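Local coordinates for protein bacterial leucyl aminopeptidase (Legionella pneumophila, PDB 6ESL) that probably removes amino-terminal residues, leucine among them, from peptides as a secreted, zinc-dependent aminopeptidase of peptidase family M28, at residues B[20-34]-B[43-57]. Sequence-based numbering, arbitrary orientation.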
ATOM      1  N   VAL B  20       3.662 -11.710 -39.573  1.00 59.61           N
ATOM      2  CA  VAL B  20       4.184 -12.497 -38.419  1.00 58.01           C
ATOM      3  C   VAL B  20       3.113 -12.735 -37.371  1.00 56.62           C
ATOM      4  O   VAL B  20       2.077 -12.079 -37.391  1.00 57.80           O
ATOM      5  CB  VAL B  20       5.473 -11.892 -37.742  1.00 58.24           C
ATOM      6  CG1 VAL B  20       6.627 -11.897 -38.715  1.00 60.90           C
ATOM      7  CG2 VAL B  20       5.333 -10.490 -37.214  1.00 55.91           C
ATOM      8  N   HIS B  21       3.390 -13.750 -36.536  1.00 53.55           N
ATOM      9  CA  HIS B  21       2.466 -13.982 -35.470  1.00 52.20           C
ATOM     10  C   HIS B  21       3.132 -13.483 -34.216  1.00 48.91           C
ATOM     11  O   HIS B  21       4.323 -13.588 -34.075  1.00 49.72           O
ATOM     12  CB  HIS B  21       2.172 -15.498 -35.204  1.00 53.30           C
ATOM     13  CG  HIS B  21       1.523 -16.234 -36.326  1.00 56.87           C
ATOM     14  ND1 HIS B  21       1.457 -17.619 -36.403  1.00 57.70           N
ATOM     15  CD2 HIS B  21       0.829 -15.769 -37.392  1.00 57.62           C
ATOM     16  CE1 HIS B  21       0.773 -17.969 -37.476  1.00 59.14           C
ATOM     17  NE2 HIS B  21       0.352 -16.867 -38.072  1.00 59.03           N
ATOM     18  N   GLU B  22       2.331 -13.232 -33.208  1.00 44.39           N
ATOM     19  CA  GLU B  22       2.733 -12.837 -31.873  1.00 41.01           C
ATOM     20  C   GLU B  22       1.948 -13.594 -30.822  1.00 39.13           C
ATOM     21  O   GLU B  22       0.851 -14.072 -31.061  1.00 40.89           O
ATOM     22  CB  GLU B  22       2.584 -11.309 -31.669  1.00 39.48           C
ATOM     23  CG  GLU B  22       3.242 -10.458 -32.751  1.00 39.55           C
ATOM     24  CD  GLU B  22       3.316  -8.961 -32.448  1.00 37.73           C
ATOM     25  OE1 GLU B  22       2.606  -8.239 -33.138  1.00 38.19           O
ATOM     26  OE2 GLU B  22       4.144  -8.567 -31.638  1.00 35.92           O
ATOM     27  N   GLN B  23       2.567 -13.810 -29.712  1.00 37.69           N
ATOM     28  CA  GLN B  23       1.960 -14.420 -28.587  1.00 37.35           C
ATOM     29  C   GLN B  23       1.710 -13.379 -27.492  1.00 36.61           C
ATOM     30  O   GLN B  23       2.633 -12.639 -27.005  1.00 36.25           O
ATOM     31  CB  GLN B  23       2.785 -15.562 -28.048  1.00 37.51           C
ATOM     32  CG  GLN B  23       3.032 -16.635 -29.183  1.00 39.52           C
ATOM     33  CD  GLN B  23       4.110 -16.220 -30.213  1.00 39.42           C
ATOM     34  OE1 GLN B  23       5.177 -15.757 -29.767  1.00 39.93           O
ATOM     35  NE2 GLN B  23       3.813 -16.256 -31.436  1.00 38.60           N
ATOM     36  N   LEU B  24       0.448 -13.425 -27.042  1.00 36.20           N
ATOM     37  CA  LEU B  24      -0.073 -12.497 -25.981  1.00 35.20           C
ATOM     38  C   LEU B  24      -0.584 -13.258 -24.805  1.00 34.17           C
ATOM     39  O   LEU B  24      -1.308 -14.270 -25.012  1.00 35.20           O
ATOM     40  CB  LEU B  24      -1.182 -11.693 -26.583  1.00 35.63           C
ATOM     41  CG  LEU B  24      -0.884 -10.987 -27.885  1.00 36.38           C
ATOM     42  CD1 LEU B  24      -2.082 -10.216 -28.353  1.00 36.89           C
ATOM     43  CD2 LEU B  24       0.341 -10.084 -27.695  1.00 35.96           C
ATOM     44  N   GLN B  25      -0.230 -12.797 -23.611  1.00 33.13           N
ATOM     45  CA  GLN B  25      -0.798 -13.267 -22.367  1.00 33.48           C
ATOM     46  C   GLN B  25      -1.995 -12.368 -22.044  1.00 33.86           C
ATOM     47  O   GLN B  25      -1.809 -11.151 -21.939  1.00 31.83           O
ATOM     48  CB  GLN B  25       0.141 -13.330 -21.216  1.00 33.09           C
ATOM     49  CG  GLN B  25      -0.427 -14.016 -19.994  1.00 34.46           C
ATOM     50  CD  GLN B  25       0.634 -14.362 -18.919  1.00 34.78           C
ATOM     51  OE1 GLN B  25       0.363 -14.310 -17.713  1.00 37.97           O
ATOM     52  NE2 GLN B  25       1.855 -14.639 -19.365  1.00 34.87           N
ATOM     53  N   VAL B  26      -3.190 -12.997 -21.995  1.00 33.85           N
ATOM     54  CA  VAL B  26      -4.451 -12.306 -21.903  1.00 35.44           C
ATOM     55  C   VAL B  26      -5.230 -12.779 -20.647  1.00 35.05           C
ATOM     56  O   VAL B  26      -5.410 -14.015 -20.439  1.00 36.25           O
ATOM     57  CB  VAL B  26      -5.212 -12.548 -23.181  1.00 39.00           C
ATOM     58  CG1 VAL B  26      -6.471 -11.712 -23.271  1.00 42.17           C
ATOM     59  CG2 VAL B  26      -4.384 -12.168 -24.405  1.00 40.79           C
ATOM     60  N   PRO B  27      -5.739 -11.844 -19.852  1.00 34.91           N
ATOM     61  CA  PRO B  27      -6.687 -12.249 -18.771  1.00 35.78           C
ATOM     62  C   PRO B  27      -7.911 -12.961 -19.292  1.00 36.94           C
ATOM     63  O   PRO B  27      -8.440 -12.656 -20.394  1.00 36.03           O
ATOM     64  CB  PRO B  27      -7.124 -10.886 -18.145  1.00 34.99           C
ATOM     65  CG  PRO B  27      -6.138  -9.893 -18.681  1.00 33.87           C
ATOM     66  CD  PRO B  27      -5.625 -10.377 -19.974  1.00 33.98           C
ATOM     67  N   GLN B  28      -8.388 -13.946 -18.518  1.00 40.15           N
ATOM     68  CA  GLN B  28      -9.648 -14.691 -18.938  1.00 43.20           C
ATOM     69  C   GLN B  28     -10.822 -13.787 -19.348  1.00 41.77           C
ATOM     70  O   GLN B  28     -11.485 -14.057 -20.363  1.00 42.36           O
ATOM     71  CB  GLN B  28     -10.124 -15.713 -17.869  1.00 46.16           C
ATOM     72  CG  GLN B  28      -9.198 -16.910 -17.727  1.00 49.12           C
ATOM     73  CD  GLN B  28      -9.273 -17.963 -18.851  1.00 52.68           C
ATOM     74  OE1 GLN B  28     -10.015 -17.810 -19.845  1.00 55.27           O
ATOM     75  NE2 GLN B  28      -8.486 -19.020 -18.690  1.00 53.18           N
ATOM     76  N   CYS B  29     -10.990 -12.702 -18.608  1.00 40.53           N
ATOM     77  CA  CYS B  29     -12.128 -11.815 -18.838  1.00 42.30           C
ATOM     78  C   CYS B  29     -12.066 -11.223 -20.220  1.00 41.93           C
ATOM     79  O   CYS B  29     -13.038 -11.156 -20.884  1.00 42.98           O
ATOM     80  CB  CYS B  29     -12.181 -10.706 -17.804  1.00 41.22           C
ATOM     81  SG  CYS B  29     -10.718  -9.603 -17.656  1.00 43.11           S
ATOM     82  N   LEU B  30     -10.861 -10.816 -20.658  1.00 39.85           N
ATOM     83  CA  LEU B  30     -10.677 -10.330 -22.044  1.00 39.69           C
ATOM     84  C   LEU B  30     -10.673 -11.439 -23.070  1.00 39.24           C
ATOM     85  O   LEU B  30     -11.266 -11.317 -24.180  1.00 40.57           O
ATOM     86  CB  LEU B  30      -9.361  -9.535 -22.080  1.00 39.61           C
ATOM     87  CG  LEU B  30      -8.973  -8.911 -23.447  1.00 40.22           C
ATOM     88  CD1 LEU B  30     -10.066  -8.044 -24.101  1.00 41.32           C
ATOM     89  CD2 LEU B  30      -7.766  -8.098 -23.196  1.00 38.80           C
ATOM     90  N   ALA B  31      -9.999 -12.542 -22.746  1.00 39.63           N
ATOM     91  CA  ALA B  31      -9.931 -13.705 -23.662  1.00 41.88           C
ATOM     92  C   ALA B  31     -11.310 -14.163 -24.084  1.00 44.34           C
ATOM     93  O   ALA B  31     -11.519 -14.511 -25.247  1.00 45.61           O
ATOM     94  CB  ALA B  31      -9.163 -14.866 -23.027  1.00 42.19           C
ATOM     95  N   ALA B  32     -12.279 -14.126 -23.147  1.00 45.23           N
ATOM     96  CA  ALA B  32     -13.636 -14.524 -23.474  1.00 47.53           C
ATOM     97  C   ALA B  32     -14.279 -13.707 -24.619  1.00 48.35           C
ATOM     98  O   ALA B  32     -15.127 -14.227 -25.285  1.00 49.36           O
ATOM     99  CB  ALA B  32     -14.520 -14.506 -22.230  1.00 47.59           C
ATOM    100  N   LYS B  33     -13.862 -12.465 -24.845  1.00 46.59           N
ATOM    101  CA  LYS B  33     -14.481 -11.604 -25.832  1.00 48.77           C
ATOM    102  C   LYS B  33     -13.736 -11.551 -27.158  1.00 48.85           C
ATOM    103  O   LYS B  33     -14.209 -10.931 -28.087  1.00 48.66           O
ATOM    104  CB  LYS B  33     -14.643 -10.177 -25.280  1.00 49.76           C
ATOM    105  CG  LYS B  33     -15.353 -10.044 -23.902  1.00 51.52           C
ATOM    106  CD  LYS B  33     -16.872 -10.307 -23.878  1.00 56.06           C
ATOM    107  CE  LYS B  33     -17.731  -9.256 -24.633  1.00 59.48           C
ATOM    108  NZ  LYS B  33     -19.123  -9.703 -25.063  1.00 63.47           N
ATOM    109  N   ILE B  34     -12.601 -12.239 -27.270  1.00 49.32           N
ATOM    110  CA  ILE B  34     -11.795 -12.154 -28.502  1.00 49.33           C
ATOM    111  C   ILE B  34     -12.482 -12.871 -29.617  1.00 52.15           C
ATOM    112  O   ILE B  34     -12.851 -14.025 -29.456  1.00 54.21           O
ATOM    113  CB  ILE B  34     -10.357 -12.735 -28.302  1.00 47.74           C
ATOM    114  CG1 ILE B  34      -9.601 -11.883 -27.340  1.00 45.31           C
ATOM    115  CG2 ILE B  34      -9.609 -12.805 -29.647  1.00 48.43           C
ATOM    116  CD1 ILE B  34      -8.274 -12.440 -26.838  1.00 43.62           C
ATOM    117  N   GLU B  43      -3.270 -22.247 -20.973  1.00 52.85           N
ATOM    118  CA  GLU B  43      -4.191 -21.554 -20.125  1.00 53.11           C
ATOM    119  C   GLU B  43      -4.273 -22.077 -18.741  1.00 54.14           C
ATOM    120  O   GLU B  43      -3.996 -23.216 -18.464  1.00 59.09           O
ATOM    121  CB  GLU B  43      -5.564 -21.384 -20.734  1.00 56.25           C
ATOM    122  CG  GLU B  43      -6.417 -22.600 -20.886  1.00 59.79           C
ATOM    123  CD  GLU B  43      -7.809 -22.231 -21.331  1.00 61.14           C
ATOM    124  OE1 GLU B  43      -8.585 -21.694 -20.507  1.00 63.90           O
ATOM    125  OE2 GLU B  43      -8.114 -22.468 -22.492  1.00 60.24           O
ATOM    126  N   ASN B  44      -4.665 -21.196 -17.863  1.00 53.27           N
ATOM    127  CA  ASN B  44      -4.864 -21.513 -16.484  1.00 53.66           C
ATOM    128  C   ASN B  44      -6.087 -20.802 -15.989  1.00 52.93           C
ATOM    129  O   ASN B  44      -6.844 -20.264 -16.748  1.00 51.06           O
ATOM    130  CB  ASN B  44      -3.607 -21.341 -15.626  1.00 53.19           C
ATOM    131  CG  ASN B  44      -3.167 -19.911 -15.474  1.00 53.62           C
ATOM    132  OD1 ASN B  44      -3.881 -19.002 -15.792  1.00 54.20           O
ATOM    133  ND2 ASN B  44      -1.983 -19.727 -14.959  1.00 50.30           N
ATOM    134  N   LYS B  45      -6.302 -20.813 -14.698  1.00 55.91           N
ATOM    135  CA  LYS B  45      -7.483 -20.203 -14.149  1.00 60.53           C
ATOM    136  C   LYS B  45      -7.624 -18.720 -14.474  1.00 56.70           C
ATOM    137  O   LYS B  45      -8.700 -18.260 -14.715  1.00 55.60           O
ATOM    138  CB  LYS B  45      -7.474 -20.410 -12.643  1.00 64.40           C
ATOM    139  CG  LYS B  45      -7.631 -21.831 -12.180  1.00 70.50           C
ATOM    140  CD  LYS B  45      -7.588 -21.957 -10.672  1.00 78.43           C
ATOM    141  CE  LYS B  45      -7.771 -23.395 -10.191  1.00 83.44           C
ATOM    142  NZ  LYS B  45      -7.713 -23.582  -8.720  1.00 84.65           N
ATOM    143  N   GLU B  46      -6.538 -17.978 -14.459  1.00 55.23           N
ATOM    144  CA  GLU B  46      -6.596 -16.561 -14.738  1.00 53.92           C
ATOM    145  C   GLU B  46      -6.230 -16.020 -16.123  1.00 48.06           C
ATOM    146  O   GLU B  46      -6.616 -14.940 -16.472  1.00 44.00           O
ATOM    147  CB  GLU B  46      -5.674 -15.890 -13.744  1.00 57.96           C
ATOM    148  CG  GLU B  46      -6.121 -16.018 -12.311  1.00 67.77           C
ATOM    149  CD  GLU B  46      -7.511 -15.450 -12.068  1.00 76.60           C
ATOM    150  OE1 GLU B  46      -7.840 -14.399 -12.627  1.00 81.96           O
ATOM    151  OE2 GLU B  46      -8.279 -16.059 -11.315  1.00 82.70           O
ATOM    152  N   PHE B  47      -5.569 -16.820 -16.921  1.00 44.68           N
ATOM    153  CA  PHE B  47      -4.937 -16.359 -18.183  1.00 43.56           C
ATOM    154  C   PHE B  47      -4.980 -17.382 -19.260  1.00 43.81           C
ATOM    155  O   PHE B  47      -4.944 -18.625 -19.001  1.00 44.07           O
ATOM    156  CB  PHE B  47      -3.419 -15.994 -18.053  1.00 43.80           C
ATOM    157  CG  PHE B  47      -3.102 -14.913 -17.093  1.00 42.31           C
ATOM    158  CD1 PHE B  47      -3.280 -13.590 -17.441  1.00 41.38           C
ATOM    159  CD2 PHE B  47      -2.586 -15.212 -15.845  1.00 43.30           C
ATOM    160  CE1 PHE B  47      -3.007 -12.587 -16.545  1.00 39.83           C
ATOM    161  CE2 PHE B  47      -2.281 -14.222 -14.923  1.00 42.04           C
ATOM    162  CZ  PHE B  47      -2.507 -12.877 -15.278  1.00 42.03           C
ATOM    163  N   LYS B  48      -5.041 -16.877 -20.485  1.00 41.78           N
ATOM    164  CA  LYS B  48      -4.667 -17.643 -21.656  1.00 40.74           C
ATOM    165  C   LYS B  48      -3.395 -16.992 -22.255  1.00 40.04           C
ATOM    166  O   LYS B  48      -3.248 -15.794 -22.204  1.00 38.45           O
ATOM    167  CB  LYS B  48      -5.731 -17.616 -22.737  1.00 41.35           C
ATOM    168  CG  LYS B  48      -7.023 -18.288 -22.269  1.00 42.69           C
ATOM    169  CD  LYS B  48      -7.977 -18.565 -23.375  1.00 43.82           C
ATOM    170  CE  LYS B  48      -9.260 -19.103 -22.732  1.00 44.73           C
ATOM    171  NZ  LYS B  48     -10.215 -19.224 -23.798  1.00 46.11           N
ATOM    172  N   ILE B  49      -2.541 -17.789 -22.876  1.00 41.76           N
ATOM    173  CA  ILE B  49      -1.591 -17.307 -23.860  1.00 41.17           C
ATOM    174  C   ILE B  49      -2.071 -17.717 -25.200  1.00 41.71           C
ATOM    175  O   ILE B  49      -2.240 -18.930 -25.539  1.00 44.28           O
ATOM    176  CB  ILE B  49      -0.143 -17.767 -23.554  1.00 41.96           C
ATOM    177  CG1 ILE B  49       0.289 -17.159 -22.269  1.00 41.10           C
ATOM    178  CG2 ILE B  49       0.766 -17.442 -24.735  1.00 41.84           C
ATOM    179  CD1 ILE B  49       1.540 -17.686 -21.615  1.00 43.54           C
ATOM    180  N   ILE B  50      -2.229 -16.725 -26.050  1.00 40.97           N
ATOM    181  CA  ILE B  50      -2.745 -16.951 -27.347  1.00 41.26           C
ATOM    182  C   ILE B  50      -1.736 -16.546 -28.416  1.00 41.28           C
ATOM    183  O   ILE B  50      -0.840 -15.744 -28.147  1.00 40.11           O
ATOM    184  CB  ILE B  50      -4.059 -16.169 -27.610  1.00 42.27           C
ATOM    185  CG1 ILE B  50      -3.868 -14.629 -27.554  1.00 40.79           C
ATOM    186  CG2 ILE B  50      -5.106 -16.574 -26.565  1.00 42.80           C
ATOM    187  CD1 ILE B  50      -5.054 -13.890 -28.113  1.00 41.24           C
ATOM    188  N   ASP B  51      -1.891 -17.133 -29.572  1.00 41.38           N
ATOM    189  CA  ASP B  51      -1.133 -16.771 -30.732  1.00 42.57           C
ATOM    190  C   ASP B  51      -2.064 -16.069 -31.667  1.00 42.00           C
ATOM    191  O   ASP B  51      -3.157 -16.612 -31.975  1.00 42.77           O
ATOM    192  CB  ASP B  51      -0.625 -18.090 -31.444  1.00 45.04           C
ATOM    193  CG  ASP B  51       0.228 -17.797 -32.635  1.00 46.86           C
ATOM    194  OD1 ASP B  51      -0.306 -17.580 -33.720  1.00 50.33           O
ATOM    195  OD2 ASP B  51       1.443 -17.643 -32.459  1.00 50.08           O
ATOM    196  N   VAL B  52      -1.616 -14.986 -32.250  1.00 41.42           N
ATOM    197  CA  VAL B  52      -2.417 -14.249 -33.190  1.00 41.97           C
ATOM    198  C   VAL B  52      -1.552 -13.632 -34.247  1.00 42.88           C
ATOM    199  O   VAL B  52      -0.386 -13.546 -34.078  1.00 44.54           O
ATOM    200  CB  VAL B  52      -3.145 -13.093 -32.497  1.00 41.01           C
ATOM    201  CG1 VAL B  52      -4.036 -13.626 -31.419  1.00 40.82           C
ATOM    202  CG2 VAL B  52      -2.146 -12.111 -31.917  1.00 39.38           C
ATOM    203  N   LEU B  53      -2.129 -13.228 -35.354  1.00 44.22           N
ATOM    204  CA  LEU B  53      -1.381 -12.512 -36.359  1.00 45.78           C
ATOM    205  C   LEU B  53      -1.038 -11.135 -35.807  1.00 46.11           C
ATOM    206  O   LEU B  53      -1.833 -10.550 -35.112  1.00 46.26           O
ATOM    207  CB  LEU B  53      -2.223 -12.260 -37.573  1.00 47.71           C
ATOM    208  CG  LEU B  53      -2.614 -13.365 -38.536  1.00 50.45           C
ATOM    209  CD1 LEU B  53      -3.109 -12.686 -39.780  1.00 51.67           C
ATOM    210  CD2 LEU B  53      -1.421 -14.225 -38.837  1.00 52.05           C
ATOM    211  N   SER B  54       0.101 -10.566 -36.178  1.00 45.07           N
ATOM    212  CA  SER B  54       0.488  -9.225 -35.728  1.00 44.16           C
ATOM    213  C   SER B  54      -0.427  -8.121 -36.220  1.00 43.27           C
ATOM    214  O   SER B  54      -0.568  -7.104 -35.598  1.00 42.86           O
ATOM    215  CB  SER B  54       1.936  -8.883 -36.040  1.00 43.88           C
ATOM    216  OG  SER B  54       2.136  -8.799 -37.404  1.00 46.41           O
ATOM    217  N   SER B  55      -1.008  -8.327 -37.375  1.00 43.36           N
ATOM    218  CA  SER B  55      -1.941  -7.425 -37.958  1.00 45.04           C
ATOM    219  C   SER B  55      -3.243  -7.309 -37.154  1.00 44.99           C
ATOM    220  O   SER B  55      -4.023  -6.479 -37.438  1.00 45.30           O
ATOM    221  CB  SER B  55      -2.252  -7.886 -39.381  1.00 47.62           C
ATOM    222  OG  SER B  55      -2.850  -9.131 -39.366  1.00 48.08           O
ATOM    223  N   ASP B  56      -3.497  -8.203 -36.222  1.00 44.73           N
ATOM    224  CA  ASP B  56      -4.711  -8.195 -35.398  1.00 44.61           C
ATOM    225  C   ASP B  56      -4.483  -7.658 -33.987  1.00 42.14           C
ATOM    226  O   ASP B  56      -5.461  -7.570 -33.231  1.00 42.69           O
ATOM    227  CB  ASP B  56      -5.324  -9.641 -35.327  1.00 46.27           C
ATOM    228  CG  ASP B  56      -5.914 -10.097 -36.585  1.00 48.45           C
ATOM    229  OD1 ASP B  56      -6.405  -9.315 -37.406  1.00 50.90           O
ATOM    230  OD2 ASP B  56      -5.923 -11.335 -36.844  1.00 53.02           O
ATOM    231  N   VAL B  57      -3.248  -7.321 -33.603  1.00 38.89           N
ATOM    232  CA  VAL B  57      -2.934  -6.908 -32.249  1.00 37.22           C
ATOM    233  C   VAL B  57      -3.637  -5.620 -31.872  1.00 36.93           C
ATOM    234  O   VAL B  57      -4.097  -5.499 -30.766  1.00 35.84           O
ATOM    235  CB  VAL B  57      -1.403  -6.825 -32.016  1.00 35.52           C
ATOM    236  CG1 VAL B  57      -1.022  -6.149 -30.762  1.00 34.37           C
ATOM    237  CG2 VAL B  57      -0.782  -8.236 -32.055  1.00 35.87           C
TER
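The side-chain amide nitrogen of Gln28, NE2, grips the end of strand 39-43 and the turn that follows it with both of its hydrogens: it donates to the carbonyl Asn44 O at 2.8 Å, nearly along the C=O axis, and to Glu43 OE1 at 3.2 Å, from above the carboxylate plane. Both partners lie in the amide plane of Gln28, which fixes its rotation, and a bend at chi2 folds the chain back to meet them. Gln28 sits where strand 21-27 gives way to helix 28-31, next to strand 47-53; the two strands are the central pair of a four-stranded antiparallel sheet, flanked by 39-43 and 73-74, in a small lobe far from the centre of the chain. Three hydrogen-bonded pairs, Glu22 with Val52, Leu24 with Ile50 and Val26 with Lys48, give six N-H to O bonds, and Ser54 N extends the pairing to Val20 O.

On one face Leu24, Val26, Ile50 and Val52 form an apolar cluster that Ile34 joins from beyond the strands, as do Val57, which begins helix 57-67, and Leu60 of the same helix. Ile50 reaches Ile34 CD1 through its own CD1 at 3.8 Å. Glu22, buried on the same face, directs its carboxylate into the dimer interface, where OE2 hydrogen-bonds Tyr186 OH and OE1 forms a salt bridge with Arg258, both of the second subunit; Arg258 NH2 also hydrogen-bonds Ser54 O.

The other face, with Gln23, Asp51, Gln25 and Ile49, carries one polar pair. Gln23 NE2 donates to Asp51 OD2 at 2.9 Å, nearly straight at 169°, with amide and carboxylate lying side by side only 18° apart. The Phe47 ring lies at the strand end beside Gln25; this extended side chain, its CG anti to the backbone N (chi1 -171°), holds OE1 3.5 Å above the ring centre, while its NE2 lies against Ile49 CD1.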